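Local coordinates for protein lipase (Acinetobacter baumannii, PDB 4OPM) that probably hydrolyses ester bonds of lipids, as a putative triacylglycerol lipase of the alpha/beta hydrolase fold, at residues 93-105 and 125-137. Numbering follows the deposited sequence. Where two conformers were deposited one is given.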
loop_
_atom_site.group_PDB
_atom_site.type_symbol
_atom_site.label_atom_id
_atom_site.label_comp_id
_atom_site.label_asym_id
_atom_site.label_seq_id
_atom_site.Cartn_x
_atom_site.Cartn_y
_atom_site.Cartn_z
ATOM N N SER A 93 1.493 3.204 15.274
ATOM C CA SER A 93 2.891 3.235 14.833
ATOM C C SER A 93 3.166 2.152 13.795
ATOM O O SER A 93 2.529 1.094 13.837
ATOM C CB SER A 93 3.832 3.064 16.021
ATOM O OG SER A 93 3.852 1.716 16.462
ATOM N N VAL A 94 4.117 2.404 12.871
ATOM C CA VAL A 94 4.521 1.441 11.831
ATOM C C VAL A 94 4.946 0.095 12.505
ATOM O O VAL A 94 4.435 -0.937 12.069
ATOM C CB VAL A 94 5.596 2.019 10.868
ATOM C CG1 VAL A 94 6.152 0.951 9.920
ATOM C CG2 VAL A 94 5.013 3.179 10.069
ATOM N N PRO A 95 5.773 0.068 13.594
ATOM C CA PRO A 95 6.079 -1.219 14.252
ATOM C C PRO A 95 4.823 -1.988 14.691
ATOM O O PRO A 95 4.783 -3.205 14.513
ATOM C CB PRO A 95 6.922 -0.804 15.474
ATOM C CG PRO A 95 7.572 0.472 15.049
ATOM C CD PRO A 95 6.509 1.176 14.250
ATOM N N ASN A 96 3.800 -1.295 15.244
ATOM C CA ASN A 96 2.566 -1.973 15.678
ATOM C C ASN A 96 1.741 -2.434 14.472
ATOM O O ASN A 96 1.165 -3.519 14.509
ATOM C CB ASN A 96 1.708 -1.113 16.613
ATOM C CG ASN A 96 0.659 -1.935 17.324
ATOM O OD1 ASN A 96 0.946 -3.027 17.819
ATOM N ND2 ASN A 96 -0.599 -1.478 17.329
ATOM N N LEU A 97 1.715 -1.646 13.391
ATOM C CA LEU A 97 0.990 -2.055 12.184
ATOM C C LEU A 97 1.616 -3.335 11.602
ATOM O O LEU A 97 0.883 -4.262 11.271
ATOM C CB LEU A 97 0.948 -0.915 11.136
ATOM C CG LEU A 97 0.195 0.356 11.556
ATOM C CD1 LEU A 97 0.347 1.452 10.513
ATOM C CD2 LEU A 97 -1.283 0.086 11.834
ATOM N N ALA A 98 2.966 -3.421 11.559
ATOM C CA ALA A 98 3.659 -4.604 11.029
ATOM C C ALA A 98 3.405 -5.852 11.909
ATOM O O ALA A 98 3.100 -6.930 11.378
ATOM C CB ALA A 98 5.148 -4.332 10.911
ATOM N N GLU A 99 3.492 -5.693 13.242
ATOM C CA GLU A 99 3.271 -6.799 14.170
ATOM C C GLU A 99 1.801 -7.243 14.109
ATOM O O GLU A 99 1.550 -8.440 14.091
ATOM C CB GLU A 99 3.680 -6.417 15.602
ATOM C CG GLU A 99 3.600 -7.582 16.583
ATOM C CD GLU A 99 2.270 -7.771 17.290
ATOM O OE1 GLU A 99 1.495 -6.793 17.378
ATOM O OE2 GLU A 99 2.001 -8.900 17.762
ATOM N N LYS A 100 0.836 -6.294 14.074
ATOM C CA LYS A 100 -0.588 -6.666 14.029
ATOM C C LYS A 100 -0.935 -7.287 12.666
ATOM O O LYS A 100 -1.760 -8.201 12.606
ATOM C CB LYS A 100 -1.507 -5.485 14.374
ATOM C CG LYS A 100 -1.398 -5.030 15.836
ATOM C CD LYS A 100 -1.781 -6.147 16.844
ATOM C CE LYS A 100 -1.752 -5.700 18.279
ATOM N NZ LYS A 100 -0.354 -5.426 18.747
ATOM N N LEU A 101 -0.255 -6.857 11.585
ATOM C CA LEU A 101 -0.454 -7.468 10.277
ATOM C C LEU A 101 0.033 -8.929 10.331
ATOM O O LEU A 101 -0.648 -9.801 9.809
ATOM C CB LEU A 101 0.265 -6.673 9.180
ATOM C CG LEU A 101 0.120 -7.205 7.764
ATOM C CD1 LEU A 101 -1.315 -7.068 7.251
ATOM C CD2 LEU A 101 1.096 -6.503 6.831
ATOM N N ARG A 102 1.164 -9.203 11.023
ATOM C CA ARG A 102 1.636 -10.585 11.189
ATOM C C ARG A 102 0.575 -11.429 11.939
ATOM O O ARG A 102 0.297 -12.564 11.536
ATOM C CB ARG A 102 2.988 -10.632 11.922
ATOM C CG ARG A 102 3.507 -12.048 12.215
ATOM C CD ARG A 102 3.850 -12.824 10.954
ATOM N NE ARG A 102 4.097 -14.235 11.250
ATOM C CZ ARG A 102 3.922 -15.228 10.387
ATOM N NH1 ARG A 102 3.488 -14.979 9.155
ATOM N NH2 ARG A 102 4.176 -16.477 10.745
ATOM N N ARG A 103 -0.027 -10.873 13.011
ATOM C CA ARG A 103 -1.069 -11.576 13.783
ATOM C C ARG A 103 -2.266 -11.902 12.868
ATOM O O ARG A 103 -2.836 -12.997 12.967
ATOM C CB ARG A 103 -1.534 -10.764 15.010
ATOM C CG ARG A 103 -0.440 -10.444 16.040
ATOM C CD ARG A 103 -0.002 -11.630 16.896
ATOM N NE ARG A 103 0.948 -12.520 16.213
ATOM C CZ ARG A 103 2.264 -12.329 16.141
ATOM N NH1 ARG A 103 2.819 -11.252 16.686
ATOM N NH2 ARG A 103 3.032 -13.205 15.509
ATOM N N PHE A 104 -2.613 -10.961 11.966
ATOM C CA PHE A 104 -3.680 -11.145 10.988
ATOM C C PHE A 104 -3.330 -12.290 10.017
ATOM O O PHE A 104 -4.172 -13.145 9.786
ATOM C CB PHE A 104 -3.960 -9.842 10.209
ATOM C CG PHE A 104 -4.795 -10.065 8.966
ATOM C CD1 PHE A 104 -6.170 -10.261 9.059
ATOM C CD2 PHE A 104 -4.201 -10.119 7.705
ATOM C CE1 PHE A 104 -6.939 -10.504 7.915
ATOM C CE2 PHE A 104 -4.973 -10.349 6.556
ATOM C CZ PHE A 104 -6.334 -10.552 6.670
ATOM N N VAL A 105 -2.099 -12.306 9.463
ATOM C CA VAL A 105 -1.623 -13.351 8.528
ATOM C C VAL A 105 -1.736 -14.739 9.211
ATOM O O VAL A 105 -2.205 -15.702 8.593
ATOM C CB VAL A 105 -0.182 -13.060 8.026
ATOM C CG1 VAL A 105 0.445 -14.282 7.351
ATOM C CG2 VAL A 105 -0.166 -11.856 7.082
ATOM N N ILE A 125 5.821 -0.807 5.730
ATOM C CA ILE A 125 5.300 -1.920 6.526
ATOM C C ILE A 125 5.824 -3.244 5.946
ATOM O O ILE A 125 6.289 -4.094 6.712
ATOM C CB ILE A 125 3.738 -1.868 6.592
ATOM C CG1 ILE A 125 3.263 -0.601 7.378
ATOM C CG2 ILE A 125 3.175 -3.155 7.223
ATOM C CD1 ILE A 125 1.750 -0.215 7.198
ATOM N N ALA A 126 5.791 -3.394 4.593
ATOM C CA ALA A 126 6.283 -4.605 3.926
ATOM C C ALA A 126 7.774 -4.846 4.253
ATOM O O ALA A 126 8.150 -5.979 4.551
ATOM C CB ALA A 126 6.062 -4.517 2.418
ATOM N N LEU A 127 8.590 -3.771 4.263
ATOM C CA LEU A 127 10.022 -3.815 4.593
ATOM C C LEU A 127 10.242 -4.293 6.033
ATOM O O LEU A 127 11.061 -5.184 6.271
ATOM C CB LEU A 127 10.677 -2.434 4.377
ATOM C CG LEU A 127 11.005 -2.082 2.906
ATOM C CD1 LEU A 127 11.191 -0.575 2.718
ATOM C CD2 LEU A 127 12.227 -2.830 2.408
ATOM N N LEU A 128 9.481 -3.735 6.987
ATOM C CA LEU A 128 9.597 -4.133 8.392
ATOM C C LEU A 128 9.181 -5.601 8.565
ATOM O O LEU A 128 9.860 -6.357 9.259
ATOM C CB LEU A 128 8.763 -3.204 9.283
ATOM C CG LEU A 128 9.144 -3.127 10.761
ATOM C CD1 LEU A 128 10.652 -2.822 10.947
ATOM C CD2 LEU A 128 8.306 -2.080 11.467
ATOM N N TYR A 129 8.106 -6.009 7.883
ATOM C CA TYR A 129 7.616 -7.380 7.900
ATOM C C TYR A 129 8.686 -8.348 7.357
ATOM O O TYR A 129 8.978 -9.350 8.012
ATOM C CB TYR A 129 6.320 -7.488 7.067
ATOM C CG TYR A 129 5.598 -8.806 7.241
ATOM C CD1 TYR A 129 6.033 -9.955 6.583
ATOM C CD2 TYR A 129 4.443 -8.891 8.013
ATOM C CE1 TYR A 129 5.352 -11.165 6.714
ATOM C CE2 TYR A 129 3.750 -10.093 8.146
ATOM C CZ TYR A 129 4.204 -11.227 7.488
ATOM O OH TYR A 129 3.540 -12.421 7.627
ATOM N N ALA A 130 9.300 -8.014 6.194
ATOM C CA ALA A 130 10.328 -8.832 5.541
ATOM C C ALA A 130 11.573 -8.996 6.412
ATOM O O ALA A 130 12.194 -10.066 6.395
ATOM C CB ALA A 130 10.718 -8.223 4.217
ATOM N N GLY A 131 11.911 -7.950 7.164
ATOM C CA GLY A 131 13.051 -7.951 8.071
ATOM C C GLY A 131 12.795 -8.745 9.336
ATOM O O GLY A 131 13.680 -9.468 9.800
ATOM N N GLN A 132 11.583 -8.619 9.911
ATOM C CA GLN A 132 11.222 -9.298 11.157
ATOM C C GLN A 132 10.822 -10.759 10.923
ATOM O O GLN A 132 11.064 -11.587 11.794
ATOM C CB GLN A 132 10.081 -8.556 11.881
ATOM C CG GLN A 132 10.479 -7.176 12.434
ATOM C CD GLN A 132 9.316 -6.334 12.927
ATOM O OE1 GLN A 132 8.157 -6.501 12.524
ATOM N NE2 GLN A 132 9.611 -5.365 13.784
ATOM N N TYR A 133 10.221 -11.079 9.756
ATOM C CA TYR A 133 9.742 -12.429 9.433
ATOM C C TYR A 133 10.344 -12.901 8.067
ATOM O O TYR A 133 9.595 -13.121 7.110
ATOM C CB TYR A 133 8.184 -12.420 9.433
ATOM C CG TYR A 133 7.579 -11.700 10.630
ATOM C CD1 TYR A 133 7.599 -12.273 11.901
ATOM C CD2 TYR A 133 7.019 -10.432 10.497
ATOM C CE1 TYR A 133 7.075 -11.599 13.012
ATOM C CE2 TYR A 133 6.475 -9.757 11.596
ATOM C CZ TYR A 133 6.511 -10.341 12.853
ATOM O OH TYR A 133 5.965 -9.680 13.940
ATOM N N PRO A 134 11.696 -13.074 7.962
ATOM C CA PRO A 134 12.304 -13.425 6.660
ATOM C C PRO A 134 11.895 -14.772 6.081
ATOM O O PRO A 134 11.738 -14.873 4.864
ATOM C CB PRO A 134 13.809 -13.412 6.952
ATOM C CG PRO A 134 13.913 -13.611 8.432
ATOM C CD PRO A 134 12.745 -12.870 8.988
ATOM N N PHE A 135 11.718 -15.796 6.927
ATOM C CA PHE A 135 11.342 -17.126 6.446
ATOM C C PHE A 135 9.873 -17.177 6.017
ATOM O O PHE A 135 9.465 -18.161 5.388
ATOM C CB PHE A 135 11.630 -18.194 7.516
ATOM C CG PHE A 135 13.101 -18.332 7.843
ATOM C CD1 PHE A 135 13.983 -18.904 6.931
ATOM C CD2 PHE A 135 13.603 -17.892 9.062
ATOM C CE1 PHE A 135 15.345 -19.023 7.232
ATOM C CE2 PHE A 135 14.963 -18.017 9.364
ATOM C CZ PHE A 135 15.825 -18.579 8.446
ATOM N N GLU A 136 9.096 -16.123 6.352
ATOM C CA GLU A 136 7.670 -15.995 6.029
ATOM C C GLU A 136 7.447 -15.104 4.800
ATOM O O GLU A 136 6.303 -14.900 4.381
ATOM C CB GLU A 136 6.895 -15.413 7.233
ATOM C CG GLU A 136 7.012 -16.201 8.532
ATOM C CD GLU A 136 6.619 -17.666 8.485
ATOM O OE1 GLU A 136 5.612 -18.001 7.820
ATOM O OE2 GLU A 136 7.318 -18.480 9.133
ATOM N N THR A 137 8.529 -14.552 4.239
ATOM C CA THR A 137 8.500 -13.624 3.106
ATOM C C THR A 137 9.147 -14.278 1.865
ATOM O O THR A 137 10.360 -14.505 1.841
ATOM C CB THR A 137 9.191 -12.297 3.515
ATOM O OG1 THR A 137 8.633 -11.823 4.759
ATOM C CG2 THR A 137 9.096 -11.220 2.421
HETATM O O HOH W 1 6.964 -4.602 14.977
HETATM O O HOH W 2 5.811 -11.070 16.265
#
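Arg102 lays its aliphatic stem over one face of the Tyr133 ring, Arg102 CG standing 3.7 Å from the ring centroid in a CH-pi contact. With CG anti to the backbone N (chi1 176°) and a bend at chi2, the chain then passes on to two further partners. Arg102 NH1 donates to Tyr129 OH at 3.0 Å, the phenol oxygen slightly tilted from the guanidinium plane, which stands 75° from that of the Tyr129 ring. In the conformer given, Glu136 packs CG over a guanidinium face and its OE1 forms a long salt bridge with Arg102 NH2 at 3.6 Å, the less certain grip. Arginine suits this place because one side chain offers both a greasy stem and a spread of N-H groups.

Deeper in, the axes of helices 94-105 and 125-132 come within 9.1 Å and cross at -63°, a closeness that small Ala98 helps to allow. Ile125, beta-branched and apolar, enters as a knob among Val94, Leu97, Ala98 and Leu101; Ile125 CD1 meets Leu97 CD1 at 4.0 Å, and its CG2 methyl packs on Leu101 CD2. Tyr129 is the next knob, among Ala98, Leu101, Arg102 and Val105. Waters link Pro95 O to Gln132 NE2 and Arg103 NH1 to Tyr133 OH.

The contact packs neighbouring helices on one side of the hydrolase sheet, and Ile125 also touches the probable nucleophile elbow. The chemistry of the contact implies an apolar interior bordered by charge and water, bridged by Tyr129's buried ring and hydrogen-bonded hydroxyl.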